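Local coordinates for 3-oxoacyl-[acyl-carrier-protein] synthase 2 (Rickettsia rickettsii, PDB 4JGA) that probably catalyses the condensation of malonyl-ACP with a growing acyl chain in fatty acid elongation, as a homodimeric beta-ketoacyl-ACP synthase II of the thiolase fold, at residues I125-T139 with V151-S165. Sequence-based numbering, arbitrary orientation. Where two conformers were deposited one is given.
Sequences ILGSGIGGLKMIEDT and VSPFFIPASLINLLS. With EDO (1,2-ethanediol), chain D.
The Phe155 ring carries Thr139 CG2 over one face, a CH-pi contact 3.8 Å from methyl to ring centroid, offset toward the rim; Met135 O and Ile136 CA meet its edge. With CG anti to the backbone N (chi1 173°), the ring reaches from helix 155-159 to helix 133-139; the axes of these two short segments run roughly antiparallel (148°). The Thr139 methyl also packs on Val151 CG1, while Thr139 OG1 turns back to donate to Met135 O at 2.6 Å; that carbonyl takes Thr139 N from the opposite face of its plane. Met135, bent at chi2 and chi3, lays CG against Ala158 CB and Ser159 OG, and this hydroxyl is itself tied to Phe155 O. Toward the sheet, Ile161 CG1 lies on Gly131 CA at 3.8 Å and its CD1 on Ser128 O, while the side chains of Leu126 and Leu164 cross at about a right angle, CB against CG. Val151 packs on Gly223 of the second subunit. The hydroxyls of Thr139 and Ser159 are spent on carbonyls of their own helices, those of Ser128 and Ser165 on Ala212 O and Gln179 O. One water donates to Leu126 O and Ile161 O and accepts from Ser165 N; another links Gly132 N (2.9 Å) to Ser159 O (2.6 Å). The helices thus meet by side-chain packing, whereas these polar backbone links depend on water.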
# COMPACT_ATOMS: atom_id res chain seq x y z
N ILE A 125 5.36 -8.74 0.91
CA ILE A 125 5.03 -7.33 1.03
C ILE A 125 5.89 -6.60 0.00
O ILE A 125 7.07 -6.26 0.25
CB ILE A 125 5.26 -6.75 2.43
CG1 ILE A 125 4.46 -7.53 3.48
CG2 ILE A 125 4.81 -5.29 2.47
CD1 ILE A 125 4.53 -6.93 4.88
N LEU A 126 5.28 -6.40 -1.15
CA LEU A 126 5.92 -5.80 -2.29
C LEU A 126 5.11 -4.56 -2.69
O LEU A 126 3.88 -4.60 -2.80
CB LEU A 126 6.06 -6.80 -3.47
CG LEU A 126 6.94 -8.00 -3.23
CD1 LEU A 126 6.74 -9.04 -4.31
CD2 LEU A 126 8.39 -7.56 -3.18
N GLY A 127 5.81 -3.44 -2.83
CA GLY A 127 5.12 -2.17 -3.06
C GLY A 127 5.70 -1.34 -4.19
O GLY A 127 6.69 -1.73 -4.84
N SER A 128 5.03 -0.21 -4.40
CA SER A 128 5.45 0.84 -5.31
C SER A 128 4.91 2.16 -4.77
O SER A 128 3.92 2.17 -4.04
CB SER A 128 4.90 0.58 -6.71
OG SER A 128 5.44 1.51 -7.65
N GLY A 129 5.56 3.27 -5.06
CA GLY A 129 5.07 4.57 -4.60
C GLY A 129 3.91 5.07 -5.44
O GLY A 129 2.89 5.56 -4.93
N ILE A 130 4.10 4.95 -6.76
CA ILE A 130 3.11 5.40 -7.74
C ILE A 130 2.53 4.23 -8.51
O ILE A 130 1.40 4.29 -8.91
CB ILE A 130 3.70 6.40 -8.74
CG1 ILE A 130 4.52 7.42 -7.98
CG2 ILE A 130 2.59 7.12 -9.51
CD1 ILE A 130 5.08 8.53 -8.85
N GLY A 131 3.27 3.15 -8.69
CA GLY A 131 2.69 1.99 -9.36
C GLY A 131 2.60 2.15 -10.88
O GLY A 131 3.57 2.55 -11.54
N GLY A 132 1.42 1.85 -11.44
CA GLY A 132 1.26 1.65 -12.87
C GLY A 132 0.98 2.92 -13.62
O GLY A 132 -0.04 3.04 -14.34
N LEU A 133 1.86 3.89 -13.44
CA LEU A 133 1.67 5.24 -13.96
C LEU A 133 1.60 5.27 -15.47
O LEU A 133 0.68 5.86 -16.04
CB LEU A 133 2.77 6.15 -13.45
CG LEU A 133 2.67 7.59 -13.93
CD1 LEU A 133 1.32 8.17 -13.54
CD2 LEU A 133 3.82 8.42 -13.42
N LYS A 134 2.55 4.63 -16.14
CA LYS A 134 2.56 4.56 -17.60
C LYS A 134 1.29 3.83 -18.12
O LYS A 134 0.69 4.24 -19.10
CB LYS A 134 3.84 3.88 -18.10
CG LYS A 134 3.83 3.60 -19.59
CD LYS A 134 5.23 3.32 -20.12
CE LYS A 134 5.24 2.84 -21.58
NZ LYS A 134 4.77 3.91 -22.50
N MET A 135 0.90 2.75 -17.46
CA MET A 135 -0.25 1.97 -17.86
C MET A 135 -1.52 2.82 -17.81
O MET A 135 -2.27 2.86 -18.79
CB MET A 135 -0.39 0.72 -16.97
CG MET A 135 -1.52 -0.24 -17.36
SD MET A 135 -1.50 -0.75 -19.08
CE MET A 135 0.15 -1.50 -19.21
N ILE A 136 -1.70 3.58 -16.73
CA ILE A 136 -2.87 4.42 -16.57
C ILE A 136 -2.81 5.59 -17.55
O ILE A 136 -3.80 5.89 -18.19
CB ILE A 136 -3.06 4.92 -15.12
CG1 ILE A 136 -3.28 3.73 -14.19
CG2 ILE A 136 -4.25 5.87 -15.01
CD1 ILE A 136 -3.32 4.07 -12.71
N GLU A 137 -1.65 6.22 -17.66
CA GLU A 137 -1.46 7.36 -18.56
C GLU A 137 -1.74 6.95 -19.99
O GLU A 137 -2.56 7.56 -20.65
CB GLU A 137 -0.02 7.90 -18.40
CG GLU A 137 0.40 8.96 -19.42
CD GLU A 137 1.76 9.54 -19.10
OE1 GLU A 137 2.56 8.83 -18.47
OE2 GLU A 137 2.01 10.72 -19.46
N ASP A 138 -1.06 5.91 -20.46
CA ASP A 138 -1.24 5.43 -21.84
C ASP A 138 -2.68 4.99 -22.09
O ASP A 138 -3.23 5.28 -23.13
CB ASP A 138 -0.29 4.26 -22.16
CG ASP A 138 1.16 4.67 -22.21
OD1 ASP A 138 1.45 5.88 -22.18
OD2 ASP A 138 2.02 3.79 -22.27
N THR A 139 -3.26 4.28 -21.14
CA THR A 139 -4.56 3.67 -21.37
C THR A 139 -5.62 4.77 -21.42
O THR A 139 -6.55 4.70 -22.23
CB THR A 139 -4.92 2.60 -20.32
OG1 THR A 139 -3.96 1.54 -20.31
CG2 THR A 139 -6.29 1.99 -20.63
N VAL A 151 -11.12 -0.80 -23.43
CA VAL A 151 -9.70 -0.87 -23.12
C VAL A 151 -9.28 -2.33 -23.07
O VAL A 151 -10.12 -3.21 -23.11
CB VAL A 151 -9.35 -0.20 -21.77
CG1 VAL A 151 -9.71 1.28 -21.80
CG2 VAL A 151 -10.04 -0.91 -20.61
N SER A 152 -8.00 -2.60 -22.97
CA SER A 152 -7.54 -3.98 -22.82
C SER A 152 -8.20 -4.64 -21.61
O SER A 152 -8.34 -4.02 -20.54
CB SER A 152 -6.02 -4.03 -22.59
OG SER A 152 -5.59 -5.34 -22.27
N PRO A 153 -8.55 -5.92 -21.76
CA PRO A 153 -8.97 -6.72 -20.60
C PRO A 153 -7.92 -6.74 -19.47
O PRO A 153 -8.27 -6.91 -18.32
CB PRO A 153 -9.15 -8.13 -21.19
CG PRO A 153 -9.32 -7.92 -22.67
CD PRO A 153 -8.54 -6.70 -23.02
N PHE A 154 -6.64 -6.57 -19.81
CA PHE A 154 -5.59 -6.60 -18.81
C PHE A 154 -5.37 -5.27 -18.06
O PHE A 154 -4.56 -5.22 -17.14
CB PHE A 154 -4.27 -7.01 -19.47
CG PHE A 154 -4.23 -8.43 -19.86
CD1 PHE A 154 -3.77 -9.39 -18.96
CD2 PHE A 154 -4.63 -8.83 -21.11
CE1 PHE A 154 -3.71 -10.73 -19.33
CE2 PHE A 154 -4.60 -10.16 -21.49
CZ PHE A 154 -4.14 -11.11 -20.60
N PHE A 155 -6.10 -4.20 -18.42
CA PHE A 155 -5.84 -2.88 -17.85
C PHE A 155 -5.83 -2.83 -16.30
O PHE A 155 -4.85 -2.35 -15.69
CB PHE A 155 -6.82 -1.84 -18.39
CG PHE A 155 -6.70 -0.50 -17.72
CD1 PHE A 155 -5.47 0.18 -17.71
CD2 PHE A 155 -7.78 0.05 -17.03
CE1 PHE A 155 -5.35 1.38 -17.04
CE2 PHE A 155 -7.66 1.27 -16.38
CZ PHE A 155 -6.44 1.94 -16.38
N ILE A 156 -6.89 -3.32 -15.67
CA ILE A 156 -6.97 -3.22 -14.20
C ILE A 156 -5.82 -3.96 -13.52
O ILE A 156 -5.03 -3.33 -12.81
CB ILE A 156 -8.35 -3.65 -13.66
CG1 ILE A 156 -9.44 -2.70 -14.18
CG2 ILE A 156 -8.33 -3.66 -12.14
CD1 ILE A 156 -9.30 -1.26 -13.71
N PRO A 157 -5.69 -5.29 -13.73
CA PRO A 157 -4.55 -5.95 -13.04
C PRO A 157 -3.17 -5.36 -13.40
O PRO A 157 -2.25 -5.32 -12.56
CB PRO A 157 -4.69 -7.44 -13.46
CG PRO A 157 -5.53 -7.43 -14.70
CD PRO A 157 -6.49 -6.26 -14.50
N ALA A 158 -3.02 -4.92 -14.64
CA ALA A 158 -1.74 -4.38 -15.10
C ALA A 158 -1.35 -3.10 -14.37
O ALA A 158 -0.16 -2.76 -14.32
CB ALA A 158 -1.79 -4.10 -16.58
N SER A 159 -2.35 -2.42 -13.82
CA SER A 159 -2.21 -1.14 -13.16
C SER A 159 -2.20 -1.23 -11.62
O SER A 159 -1.87 -0.25 -10.94
CB SER A 159 -3.39 -0.23 -13.52
OG SER A 159 -3.46 0.04 -14.92
N LEU A 160 -2.57 -2.36 -11.06
CA LEU A 160 -2.73 -2.45 -9.61
C LEU A 160 -1.41 -2.72 -8.90
O LEU A 160 -0.70 -3.66 -9.23
CB LEU A 160 -3.71 -3.55 -9.26
CG LEU A 160 -5.18 -3.33 -9.53
CD1 LEU A 160 -5.96 -4.59 -9.20
CD2 LEU A 160 -5.70 -2.21 -8.66
N ILE A 161 -1.11 -1.89 -7.90
CA ILE A 161 0.14 -2.07 -7.12
C ILE A 161 0.31 -3.49 -6.59
O ILE A 161 1.40 -4.07 -6.61
CB ILE A 161 0.29 -1.00 -6.01
CG1 ILE A 161 0.57 0.34 -6.68
CG2 ILE A 161 1.44 -1.34 -5.06
CD1 ILE A 161 0.61 1.56 -5.77
N ASN A 162 -0.78 -4.08 -6.14
CA ASN A 162 -0.69 -5.37 -5.48
C ASN A 162 -0.53 -6.55 -6.43
O ASN A 162 -0.34 -7.69 -5.97
CB ASN A 162 -1.88 -5.59 -4.55
CG ASN A 162 -3.15 -5.86 -5.30
OD1 ASN A 162 -3.63 -5.04 -6.10
ND2 ASN A 162 -3.73 -7.00 -5.04
N LEU A 163 -0.56 -6.30 -7.73
CA LEU A 163 -0.36 -7.40 -8.66
C LEU A 163 1.12 -7.79 -8.81
O LEU A 163 1.43 -8.82 -9.43
CB LEU A 163 -1.04 -7.11 -10.00
CG LEU A 163 -2.41 -7.78 -10.18
CD1 LEU A 163 -2.23 -9.28 -10.36
CD2 LEU A 163 -3.35 -7.53 -9.02
N LEU A 164 2.01 -7.00 -8.22
CA LEU A 164 3.40 -7.43 -8.13
C LEU A 164 3.49 -8.58 -7.14
O LEU A 164 3.95 -9.68 -7.50
CB LEU A 164 4.30 -6.29 -7.76
CG LEU A 164 5.74 -6.67 -7.36
CD1 LEU A 164 6.49 -7.52 -8.38
CD2 LEU A 164 6.48 -5.37 -7.14
N SER A 165 2.97 -8.37 -5.93
CA SER A 165 2.81 -9.47 -4.95
C SER A 165 1.99 -10.63 -5.56
O SER A 165 2.35 -11.79 -5.42
CB SER A 165 2.13 -9.00 -3.64
OG SER A 165 3.01 -8.23 -2.84
C1 EDO D . -2.13 3.53 -7.76
O1 EDO D . -2.99 2.81 -8.67
C2 EDO D . -1.44 4.58 -8.57
O2 EDO D . -0.80 5.56 -7.78
O HOH W 1 2.64 -5.74 -4.90
O HOH W 2 -1.04 1.93 -9.82